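Local coordinates for tartrate dehydrogenase/decarboxylase (Pseudomonas putida, PDB 3FLK), which catalyses the metal- and NAD-dependent oxidation of tartrate, turns meso-tartrate into D-glycerate, and oxidatively decarboxylates D-malate to pyruvate, at residues I262-S267 / P341-T346; N297-I302 / N328-V333. The protein carries 1 engineered substitution. All coordinates share one frame; numbering follows the deposited sequence.

From the N terminus, the chain first reaches 262-267, which runs into strand 266-270 of the large mixed sheet. It then passes the adenine-binding loop and helix start at 297-302, goes through helix 317-336 with 328-333, and comes to 341-346 in the loop before helix 349-361. Contact 1 closes the longer loop, and contact 2 is nested inside it, joining two consecutive helices. The two contacts meet at Asn297, whose ND2 lies 3.0 Å from OD1 of Asp342, and at Gly263, whose O lies 3.1 Å from N of Ala300. The loop entering an inner strand, the start of helix 299-313 and the loop before helix 349-361 thus meet at the NADH adenine, with helix 317-336 packed behind.

Contact 1 (I262-S267 / P341-T346); sequences IGIAPS and PDMGGT. With NAI (1,4-dihydronicotinamide adenine dinucleotide), chain F.
Asp342 meets Gly263 on one wall of the adenine pocket of an isocitrate/isopropylmalate dehydrogenase fold, where the loop entering strand 266-270 meets the loop before helix 349-361. A short 3-10 turn at Pro341 and Asp342 presents the carboxylate. Its CG sits between the backbone N and the carbonyl carbon (chi1 64°), which carries OD1 to 4.0 Å from CA of Gly263. Glycine suits this position because a beta carbon there would run into OD1. OD1 is bonded to Thr261 OG1, which also bonds to Gly263 N, and accepts from Asn297 ND2; OD2 bonds to Thr340 OG1. Anchored in this way, the carboxylate rests against the adenine, with CG 3.8 Å from C2A of NADH.

Gly263 and Ile262 lie on the same side of the base plane as Asp342. CA of Gly263 comes within 4.0 Å of N6A, while CD1 of Ile262 sits above N9A at 3.5 Å and also touches the ribose oxygen O4B. Ile226 of the second subunit packs on Ile262 as well, so the isoleucine belongs to both the pocket and the dimer. With an alanine here, the glycosidic end of the adenine would probably lose its apolar support, and Ile226 of the second subunit would be left facing a gap.

Met343, present as selenomethionine, is wholly apolar in this contact. It crosses Ile264 at about a right angle, with SE 3.8 Å from CG2 of Ile264; the bend at chi3 (80°) keeps CE near that methyl too. Phe113 and Ile299 also pack on Ile264, and Val116 on Met343.

Gly344 then turns the loop with a positive phi of 91°, where a beta carbon would jam against the carbonyl oxygen of Met343; its N donates to O of Pro341 at 3.1 Å, closing the turn.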
ATOM      1  N   ILE A 262       4.338  10.762 -10.026  1.00 17.12           N
ATOM      2  CA  ILE A 262       3.854   9.583 -10.749  1.00 17.11           C
ATOM      3  C   ILE A 262       3.898   9.803 -12.266  1.00 16.53           C
ATOM      4  O   ILE A 262       3.673   8.876 -13.045  1.00 16.76           O
ATOM      5  CB  ILE A 262       2.432   9.109 -10.275  1.00 17.42           C
ATOM      6  CG1 ILE A 262       1.288   9.907 -10.936  1.00 18.05           C
ATOM      7  CG2 ILE A 262       2.333   9.065  -8.737  1.00 18.06           C
ATOM      8  CD1 ILE A 262       1.185  11.372 -10.554  1.00 19.59           C
ATOM      9  N   GLY A 263       4.220  11.031 -12.674  1.00 15.89           N
ATOM     10  CA  GLY A 263       4.154  11.434 -14.078  1.00 15.14           C
ATOM     11  C   GLY A 263       5.220  10.880 -15.010  1.00 14.57           C
ATOM     12  O   GLY A 263       5.112  11.041 -16.227  1.00 14.47           O
ATOM     13  N   ILE A 264       6.244  10.230 -14.457  1.00 13.95           N
ATOM     14  CA  ILE A 264       7.339   9.689 -15.276  1.00 13.62           C
ATOM     15  C   ILE A 264       7.372   8.154 -15.367  1.00 13.46           C
ATOM     16  O   ILE A 264       8.078   7.596 -16.210  1.00 13.28           O
ATOM     17  CB  ILE A 264       8.734  10.213 -14.815  1.00 13.65           C
ATOM     18  CG1 ILE A 264       9.103   9.667 -13.432  1.00 13.39           C
ATOM     19  CG2 ILE A 264       8.783  11.751 -14.851  1.00 13.33           C
ATOM     20  CD1 ILE A 264      10.582   9.771 -13.094  1.00 13.98           C
ATOM     21  N   ALA A 265       6.595   7.487 -14.517  1.00 13.14           N
ATOM     22  CA  ALA A 265       6.670   6.033 -14.354  1.00 13.07           C
ATOM     23  C   ALA A 265       6.045   5.250 -15.515  1.00 13.03           C
ATOM     24  O   ALA A 265       4.832   5.324 -15.736  1.00 12.94           O
ATOM     25  CB  ALA A 265       6.042   5.620 -13.029  1.00 12.89           C
ATOM     26  N   PRO A 266       6.875   4.498 -16.262  1.00 13.05           N
ATOM     27  CA  PRO A 266       6.392   3.704 -17.381  1.00 13.18           C
ATOM     28  C   PRO A 266       6.034   2.274 -16.972  1.00 13.52           C
ATOM     29  O   PRO A 266       6.378   1.835 -15.870  1.00 13.23           O
ATOM     30  CB  PRO A 266       7.605   3.678 -18.304  1.00 13.20           C
ATOM     31  CG  PRO A 266       8.755   3.604 -17.362  1.00 12.89           C
ATOM     32  CD  PRO A 266       8.337   4.366 -16.110  1.00 13.06           C
ATOM     33  N   SER A 267       5.361   1.554 -17.863  1.00 14.18           N
ATOM     34  CA  SER A 267       5.079   0.142 -17.631  1.00 15.10           C
ATOM     35  C   SER A 267       5.074  -0.681 -18.914  1.00 15.20           C
ATOM     36  O   SER A 267       4.563  -0.245 -19.954  1.00 15.75           O
ATOM     37  CB  SER A 267       3.770  -0.046 -16.867  1.00 15.21           C
ATOM     38  OG  SER A 267       2.655   0.016 -17.725  1.00 17.21           O
ATOM     39  N   PRO A 341       4.434  21.104 -14.477  1.00 16.22           N
ATOM     40  CA  PRO A 341       4.261  21.552 -13.085  1.00 16.61           C
ATOM     41  C   PRO A 341       4.391  20.476 -11.996  1.00 17.04           C
ATOM     42  O   PRO A 341       4.760  20.807 -10.868  1.00 17.16           O
ATOM     43  CB  PRO A 341       2.848  22.142 -13.086  1.00 16.70           C
ATOM     44  CG  PRO A 341       2.641  22.585 -14.494  1.00 16.46           C
ATOM     45  CD  PRO A 341       3.280  21.501 -15.306  1.00 16.29           C
ATOM     46  N   ASP A 342       4.090  19.216 -12.316  1.00 17.52           N
ATOM     47  CA  ASP A 342       4.227  18.132 -11.331  1.00 18.18           C
ATOM     48  C   ASP A 342       5.691  17.880 -10.947  1.00 18.76           C
ATOM     49  O   ASP A 342       5.972  17.270  -9.911  1.00 18.78           O
ATOM     50  CB  ASP A 342       3.556  16.840 -11.817  1.00 18.05           C
ATOM     51  CG  ASP A 342       4.199  16.278 -13.067  1.00 18.16           C
ATOM     52  OD1 ASP A 342       4.825  15.201 -12.987  1.00 17.79           O
ATOM     53  OD2 ASP A 342       4.089  16.921 -14.131  1.00 18.57           O
HETATM   54  N   MSE A 343       6.611  18.356 -11.786  1.00 19.43           N
HETATM   55  CA  MSE A 343       8.045  18.267 -11.520  1.00 20.82           C
HETATM   56  C   MSE A 343       8.662  19.631 -11.200  1.00 19.90           C
HETATM   57  O   MSE A 343       9.885  19.775 -11.162  1.00 19.84           O
HETATM   58  CB  MSE A 343       8.772  17.634 -12.706  1.00 20.35           C
HETATM   59  CG  MSE A 343       8.288  16.248 -13.067  1.00 21.93           C
HETATM   60 SE   MSE A 343       9.449  15.443 -14.396  1.00 25.74          SE
HETATM   61  CE  MSE A 343      10.880  14.846 -13.224  1.00 24.31           C
ATOM     62  N   GLY A 344       7.811  20.629 -10.979  1.00 19.53           N
ATOM     63  CA  GLY A 344       8.266  21.960 -10.579  1.00 19.13           C
ATOM     64  C   GLY A 344       8.539  22.918 -11.727  1.00 18.82           C
ATOM     65  O   GLY A 344       9.030  24.027 -11.504  1.00 18.85           O
ATOM     66  N   GLY A 345       8.217  22.497 -12.949  1.00 18.37           N
ATOM     67  CA  GLY A 345       8.436  23.321 -14.138  1.00 17.86           C
ATOM     68  C   GLY A 345       7.203  24.093 -14.572  1.00 17.54           C
ATOM     69  O   GLY A 345       6.165  24.040 -13.914  1.00 17.47           O
ATOM     70  N   THR A 346       7.316  24.804 -15.690  1.00 17.16           N
ATOM     71  CA  THR A 346       6.216  25.631 -16.190  1.00 16.95           C
ATOM     72  C   THR A 346       5.796  25.268 -17.614  1.00 16.52           C
ATOM     73  O   THR A 346       4.904  25.903 -18.180  1.00 16.60           O
ATOM     74  CB  THR A 346       6.559  27.140 -16.141  1.00 17.03           C
ATOM     75  OG1 THR A 346       7.732  27.392 -16.925  1.00 17.47           O
ATOM     76  CG2 THR A 346       6.790  27.606 -14.704  1.00 17.51           C
TER
HETATM   77  PA  NAI F 402      -4.631   8.818 -12.056  1.00 11.31           P
HETATM   78  O1A NAI F 402      -3.298   8.202 -12.254  1.00 10.82           O
HETATM   79  O2A NAI F 402      -5.330   9.054 -13.332  1.00 10.78           O
HETATM   80  O5B NAI F 402      -4.454  10.213 -11.290  1.00 11.90           O
HETATM   81  C5B NAI F 402      -3.995  10.302  -9.960  1.00 11.66           C
HETATM   82  C4B NAI F 402      -3.411  11.686  -9.698  1.00 11.70           C
HETATM   83  O4B NAI F 402      -2.162  11.810 -10.351  1.00 12.22           O
HETATM   84  C3B NAI F 402      -4.309  12.797 -10.224  1.00 12.08           C
HETATM   85  O3B NAI F 402      -4.308  13.849  -9.289  1.00 12.34           O
HETATM   86  C2B NAI F 402      -3.642  13.222 -11.518  1.00 12.19           C
HETATM   87  O2B NAI F 402      -3.824  14.592 -11.790  1.00 13.09           O
HETATM   88  C1B NAI F 402      -2.181  12.867 -11.297  1.00 11.45           C
HETATM   89  N9A NAI F 402      -1.537  12.448 -12.554  1.00 11.38           N
HETATM   90  C8A NAI F 402      -1.695  11.250 -13.206  1.00 11.31           C
HETATM   91  N7A NAI F 402      -0.928  11.270 -14.317  1.00 10.91           N
HETATM   92  C5A NAI F 402      -0.286  12.451 -14.387  1.00 11.04           C
HETATM   93  C6A NAI F 402       0.610  12.983 -15.310  1.00 10.81           C
HETATM   94  N6A NAI F 402       0.989  12.271 -16.368  1.00 10.24           N
HETATM   95  N1A NAI F 402       1.111  14.253 -15.109  1.00 11.14           N
HETATM   96  C2A NAI F 402       0.730  14.992 -14.009  1.00 11.20           C
HETATM   97  N3A NAI F 402      -0.156  14.450 -13.097  1.00 10.83           N
HETATM   98  C4A NAI F 402      -0.660  13.206 -13.284  1.00 10.60           C
HETATM   99  O3  NAI F 402      -5.453   7.838 -11.064  1.00 12.15           O
HETATM  100  PN  NAI F 402      -6.915   8.066 -10.418  1.00 12.74           P
HETATM  101  O1N NAI F 402      -7.207   9.506 -10.256  1.00 13.18           O
HETATM  102  O2N NAI F 402      -6.959   7.213  -9.208  1.00 12.90           O
HETATM  103  O5D NAI F 402      -7.902   7.432 -11.509  1.00 12.42           O
HETATM  104  C5D NAI F 402      -8.428   8.187 -12.581  1.00 12.90           C
HETATM  105  C4D NAI F 402      -9.017   7.254 -13.638  1.00 13.07           C
HETATM  106  O4D NAI F 402      -7.978   6.549 -14.293  1.00 12.93           O
HETATM  107  C3D NAI F 402      -9.953   6.198 -13.065  1.00 13.44           C
HETATM  108  O3D NAI F 402     -11.018   6.044 -13.972  1.00 12.91           O
HETATM  109  C2D NAI F 402      -9.116   4.931 -13.033  1.00 13.56           C
HETATM  110  O2D NAI F 402      -9.897   3.767 -13.169  1.00 13.91           O
HETATM  111  C1D NAI F 402      -8.203   5.149 -14.230  1.00 13.37           C
HETATM  112  N1N NAI F 402      -6.908   4.442 -14.187  1.00 13.49           N
HETATM  113  C2N NAI F 402      -6.544   3.737 -15.300  1.00 13.01           C
HETATM  114  C3N NAI F 402      -5.328   3.064 -15.348  1.00 13.82           C
HETATM  115  C7N NAI F 402      -4.840   2.534 -16.666  1.00 13.85           C
HETATM  116  O7N NAI F 402      -5.574   2.805 -17.840  1.00 14.18           O
HETATM  117  N7N NAI F 402      -3.721   1.811 -16.703  1.00 14.27           N
HETATM  118  C4N NAI F 402      -4.479   3.120 -14.242  1.00 13.81           C
HETATM  119  C5N NAI F 402      -4.852   3.844 -13.110  1.00 13.71           C
HETATM  120  C6N NAI F 402      -6.078   4.510 -13.093  1.00 13.50           C

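Contact 2 (N297-I302 / N328-V333); sequences NPIAMI and NAIERV. With NAI (1,4-dihydronicotinamide adenine dinucleotide), chain F.
Flat groups stand at both ends of an isoleucine seam, in which Ile299 and Ile302 meet Ile330 across a helical hairpin formed by helices 299-313 and 317-336. At one end, the backbone of Asn297 reads the N1A/N6A edge of the NADH adenine through two nearly straight bonds. N of Asn297 donates to N1A at 2.9 Å, and N6A donates to O of Asn297 at 3.0 Å. This matched donor and acceptor pair distinguishes adenine from a base with the opposite pattern. CB of Asn297 adds a close contact with N1A at 3.4 Å.

The amide of Asn297 serves two neighbours: OD1 caps the helix and ND2 donates to Asp342 OD1. With CG anti to the backbone N (chi1 -163°), OD1 accepts from N of Ile299 at 3.0 Å. The donor sits well above the carbonyl plane, 37° out of it. Asparagine fits here because its short amide can both cap the first turn and donate to the aspartate, while the backbone remains available to the cofactor. At the far end, the guanidinium of Arg332 meets OD1 of Asn328 at its edge and in its plane. That bond runs from NE over 3.0 Å, one helical turn along the surface of helix 317-336.

Between these ends the packing is purely aliphatic. Ile330 slides past Ile299 and Ile302 in the opposite direction, and its beta-branched shape is well used: CG2, anti to the backbone N, meets Ile299, while CD1 of the other branch meets Ile302. Helix 349-361 joins through Ile356, which packs on Ile302 and Val333, while Val27 of helix 17-35 also touches Ile302. The CG2 branch of Ile330 meets CG2 of Ile299 at 3.7 Å, and its CD1 rests 3.9 Å from CG2 of Ile302.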
ATOM      1  N   ASN A 297       2.166  15.388 -17.514  1.00 12.35           N
ATOM      2  CA  ASN A 297       3.538  14.962 -17.782  1.00 12.07           C
ATOM      3  C   ASN A 297       3.539  13.842 -18.826  1.00 11.88           C
ATOM      4  O   ASN A 297       2.930  12.792 -18.603  1.00 11.85           O
ATOM      5  CB  ASN A 297       4.190  14.481 -16.474  1.00 12.11           C
ATOM      6  CG  ASN A 297       5.705  14.397 -16.557  1.00 12.15           C
ATOM      7  OD1 ASN A 297       6.279  14.279 -17.636  1.00 12.61           O
ATOM      8  ND2 ASN A 297       6.361  14.462 -15.403  1.00 12.05           N
ATOM      9  N   PRO A 298       4.194  14.073 -19.984  1.00 11.76           N
ATOM     10  CA  PRO A 298       4.254  13.048 -21.024  1.00 11.58           C
ATOM     11  C   PRO A 298       5.432  12.074 -20.899  1.00 11.47           C
ATOM     12  O   PRO A 298       5.549  11.160 -21.722  1.00 11.36           O
ATOM     13  CB  PRO A 298       4.412  13.875 -22.300  1.00 11.65           C
ATOM     14  CG  PRO A 298       5.207  15.071 -21.857  1.00 11.66           C
ATOM     15  CD  PRO A 298       4.878  15.314 -20.402  1.00 11.68           C
ATOM     16  N   ILE A 299       6.293  12.260 -19.898  1.00 11.24           N
ATOM     17  CA  ILE A 299       7.506  11.439 -19.787  1.00 11.32           C
ATOM     18  C   ILE A 299       7.197   9.947 -19.597  1.00 11.42           C
ATOM     19  O   ILE A 299       7.861   9.097 -20.194  1.00 11.43           O
ATOM     20  CB  ILE A 299       8.498  11.968 -18.707  1.00 11.27           C
ATOM     21  CG1 ILE A 299       9.076  13.326 -19.139  1.00 11.50           C
ATOM     22  CG2 ILE A 299       9.633  10.962 -18.470  1.00 10.74           C
ATOM     23  CD1 ILE A 299       9.921  14.028 -18.085  1.00 11.08           C
ATOM     24  N   ALA A 300       6.182   9.640 -18.792  1.00 11.61           N
ATOM     25  CA  ALA A 300       5.757   8.252 -18.574  1.00 11.82           C
ATOM     26  C   ALA A 300       5.399   7.565 -19.889  1.00 12.06           C
ATOM     27  O   ALA A 300       5.838   6.443 -20.150  1.00 12.19           O
ATOM     28  CB  ALA A 300       4.588   8.194 -17.598  1.00 11.66           C
HETATM   29  N   MSE A 301       4.611   8.256 -20.712  1.00 12.37           N
HETATM   30  CA  MSE A 301       4.232   7.782 -22.040  1.00 13.11           C
HETATM   31  C   MSE A 301       5.460   7.573 -22.932  1.00 12.70           C
HETATM   32  O   MSE A 301       5.577   6.544 -23.598  1.00 12.46           O
HETATM   33  CB  MSE A 301       3.269   8.777 -22.696  1.00 13.73           C
HETATM   34  CG  MSE A 301       2.625   8.296 -23.988  1.00 16.51           C
HETATM   35 SE   MSE A 301       1.163   7.043 -23.664  1.00 25.51          SE
HETATM   36  CE  MSE A 301       2.086   5.372 -24.006  1.00 21.77           C
ATOM     37  N   ILE A 302       6.366   8.549 -22.926  1.00 12.50           N
ATOM     38  CA  ILE A 302       7.566   8.523 -23.772  1.00 12.33           C
ATOM     39  C   ILE A 302       8.523   7.396 -23.363  1.00 12.27           C
ATOM     40  O   ILE A 302       8.993   6.637 -24.211  1.00 12.07           O
ATOM     41  CB  ILE A 302       8.281   9.903 -23.781  1.00 12.18           C
ATOM     42  CG1 ILE A 302       7.407  10.940 -24.500  1.00 12.31           C
ATOM     43  CG2 ILE A 302       9.648   9.810 -24.463  1.00 12.53           C
ATOM     44  CD1 ILE A 302       7.667  12.385 -24.089  1.00 12.05           C
ATOM     45  N   ASN A 328      18.392   9.133 -22.558  1.00 20.02           N
ATOM     46  CA  ASN A 328      19.341  10.245 -22.532  1.00 19.81           C
ATOM     47  C   ASN A 328      18.615  11.585 -22.677  1.00 19.33           C
ATOM     48  O   ASN A 328      18.857  12.511 -21.904  1.00 19.21           O
ATOM     49  CB  ASN A 328      20.389  10.070 -23.643  1.00 20.09           C
ATOM     50  CG  ASN A 328      21.619  10.957 -23.456  1.00 20.86           C
ATOM     51  OD1 ASN A 328      21.624  11.893 -22.658  1.00 22.50           O
ATOM     52  ND2 ASN A 328      22.673  10.660 -24.209  1.00 22.44           N
ATOM     53  N   ALA A 329      17.712  11.663 -23.653  1.00 19.00           N
ATOM     54  CA  ALA A 329      16.926  12.872 -23.908  1.00 18.85           C
ATOM     55  C   ALA A 329      16.019  13.227 -22.725  1.00 18.68           C
ATOM     56  O   ALA A 329      15.912  14.394 -22.352  1.00 18.60           O
ATOM     57  CB  ALA A 329      16.110  12.715 -25.188  1.00 18.79           C
ATOM     58  N   ILE A 330      15.375  12.214 -22.146  1.00 18.47           N
ATOM     59  CA  ILE A 330      14.540  12.388 -20.954  1.00 18.41           C
ATOM     60  C   ILE A 330      15.363  12.943 -19.783  1.00 18.40           C
ATOM     61  O   ILE A 330      14.959  13.922 -19.154  1.00 18.26           O
ATOM     62  CB  ILE A 330      13.811  11.066 -20.560  1.00 18.34           C
ATOM     63  CG1 ILE A 330      12.676  10.770 -21.547  1.00 18.24           C
ATOM     64  CG2 ILE A 330      13.256  11.148 -19.136  1.00 18.48           C
ATOM     65  CD1 ILE A 330      12.203   9.319 -21.557  1.00 18.40           C
ATOM     66  N   GLU A 331      16.516  12.325 -19.519  1.00 18.49           N
ATOM     67  CA  GLU A 331      17.433  12.757 -18.455  1.00 18.94           C
ATOM     68  C   GLU A 331      17.849  14.221 -18.602  1.00 18.60           C
ATOM     69  O   GLU A 331      17.829  14.977 -17.630  1.00 18.36           O
ATOM     70  CB  GLU A 331      18.692  11.880 -18.431  1.00 18.86           C
ATOM     71  CG  GLU A 331      18.496  10.474 -17.875  1.00 19.88           C
ATOM     72  CD  GLU A 331      19.612   9.511 -18.279  1.00 20.49           C
ATOM     73  OE1 GLU A 331      20.724   9.972 -18.627  1.00 22.74           O
ATOM     74  OE2 GLU A 331      19.372   8.284 -18.254  1.00 22.57           O
ATOM     75  N   ARG A 332      18.222  14.608 -19.820  1.00 18.61           N
ATOM     76  CA  ARG A 332      18.704  15.966 -20.104  1.00 18.76           C
ATOM     77  C   ARG A 332      17.628  17.028 -19.885  1.00 18.49           C
ATOM     78  O   ARG A 332      17.885  18.071 -19.283  1.00 18.41           O
ATOM     79  CB  ARG A 332      19.266  16.051 -21.527  1.00 18.92           C
ATOM     80  CG  ARG A 332      20.615  15.362 -21.694  1.00 20.02           C
ATOM     81  CD  ARG A 332      21.012  15.259 -23.155  1.00 22.39           C
ATOM     82  NE  ARG A 332      22.355  14.703 -23.317  1.00 24.53           N
ATOM     83  CZ  ARG A 332      23.440  15.422 -23.595  1.00 25.48           C
ATOM     84  NH1 ARG A 332      23.357  16.738 -23.752  1.00 26.05           N
ATOM     85  NH2 ARG A 332      24.615  14.820 -23.721  1.00 26.14           N
ATOM     86  N   VAL A 333      16.423  16.742 -20.369  1.00 18.35           N
ATOM     87  CA  VAL A 333      15.279  17.641 -20.237  1.00 18.20           C
ATOM     88  C   VAL A 333      14.901  17.867 -18.764  1.00 18.06           C
ATOM     89  O   VAL A 333      14.619  18.999 -18.353  1.00 17.85           O
ATOM     90  CB  VAL A 333      14.090  17.123 -21.092  1.00 18.33           C
ATOM     91  CG1 VAL A 333      12.753  17.561 -20.536  1.00 18.77           C
ATOM     92  CG2 VAL A 333      14.252  17.569 -22.545  1.00 18.20           C
TER
HETATM   93  PA  NAI F 402      -4.631   8.818 -12.056  1.00 11.31           P
HETATM   94  O1A NAI F 402      -3.298   8.202 -12.254  1.00 10.82           O
HETATM   95  O2A NAI F 402      -5.330   9.054 -13.332  1.00 10.78           O
HETATM   96  O5B NAI F 402      -4.454  10.213 -11.290  1.00 11.90           O
HETATM   97  C5B NAI F 402      -3.995  10.302  -9.960  1.00 11.66           C
HETATM   98  C4B NAI F 402      -3.411  11.686  -9.698  1.00 11.70           C
HETATM   99  O4B NAI F 402      -2.162  11.810 -10.351  1.00 12.22           O
HETATM  100  C3B NAI F 402      -4.309  12.797 -10.224  1.00 12.08           C
HETATM  101  O3B NAI F 402      -4.308  13.849  -9.289  1.00 12.34           O
HETATM  102  C2B NAI F 402      -3.642  13.222 -11.518  1.00 12.19           C
HETATM  103  O2B NAI F 402      -3.824  14.592 -11.790  1.00 13.09           O
HETATM  104  C1B NAI F 402      -2.181  12.867 -11.297  1.00 11.45           C
HETATM  105  N9A NAI F 402      -1.537  12.448 -12.554  1.00 11.38           N
HETATM  106  C8A NAI F 402      -1.695  11.250 -13.206  1.00 11.31           C
HETATM  107  N7A NAI F 402      -0.928  11.270 -14.317  1.00 10.91           N
HETATM  108  C5A NAI F 402      -0.286  12.451 -14.387  1.00 11.04           C
HETATM  109  C6A NAI F 402       0.610  12.983 -15.310  1.00 10.81           C
HETATM  110  N6A NAI F 402       0.989  12.271 -16.368  1.00 10.24           N
HETATM  111  N1A NAI F 402       1.111  14.253 -15.109  1.00 11.14           N
HETATM  112  C2A NAI F 402       0.730  14.992 -14.009  1.00 11.20           C
HETATM  113  N3A NAI F 402      -0.156  14.450 -13.097  1.00 10.83           N
HETATM  114  C4A NAI F 402      -0.660  13.206 -13.284  1.00 10.60           C
HETATM  115  O3  NAI F 402      -5.453   7.838 -11.064  1.00 12.15           O
HETATM  116  PN  NAI F 402      -6.915   8.066 -10.418  1.00 12.74           P
HETATM  117  O1N NAI F 402      -7.207   9.506 -10.256  1.00 13.18           O
HETATM  118  O2N NAI F 402      -6.959   7.213  -9.208  1.00 12.90           O
HETATM  119  O5D NAI F 402      -7.902   7.432 -11.509  1.00 12.42           O
HETATM  120  C5D NAI F 402      -8.428   8.187 -12.581  1.00 12.90           C
HETATM  121  C4D NAI F 402      -9.017   7.254 -13.638  1.00 13.07           C
HETATM  122  O4D NAI F 402      -7.978   6.549 -14.293  1.00 12.93           O
HETATM  123  C3D NAI F 402      -9.953   6.198 -13.065  1.00 13.44           C
HETATM  124  O3D NAI F 402     -11.018   6.044 -13.972  1.00 12.91           O
HETATM  125  C2D NAI F 402      -9.116   4.931 -13.033  1.00 13.56           C
HETATM  126  O2D NAI F 402      -9.897   3.767 -13.169  1.00 13.91           O
HETATM  127  C1D NAI F 402      -8.203   5.149 -14.230  1.00 13.37           C
HETATM  128  N1N NAI F 402      -6.908   4.442 -14.187  1.00 13.49           N
HETATM  129  C2N NAI F 402      -6.544   3.737 -15.300  1.00 13.01           C
HETATM  130  C3N NAI F 402      -5.328   3.064 -15.348  1.00 13.82           C
HETATM  131  C7N NAI F 402      -4.840   2.534 -16.666  1.00 13.85           C
HETATM  132  O7N NAI F 402      -5.574   2.805 -17.840  1.00 14.18           O
HETATM  133  N7N NAI F 402      -3.721   1.811 -16.703  1.00 14.27           N
HETATM  134  C4N NAI F 402      -4.479   3.120 -14.242  1.00 13.81           C
HETATM  135  C5N NAI F 402      -4.852   3.844 -13.110  1.00 13.71           C
HETATM  136  C6N NAI F 402      -6.078   4.510 -13.093  1.00 13.50           C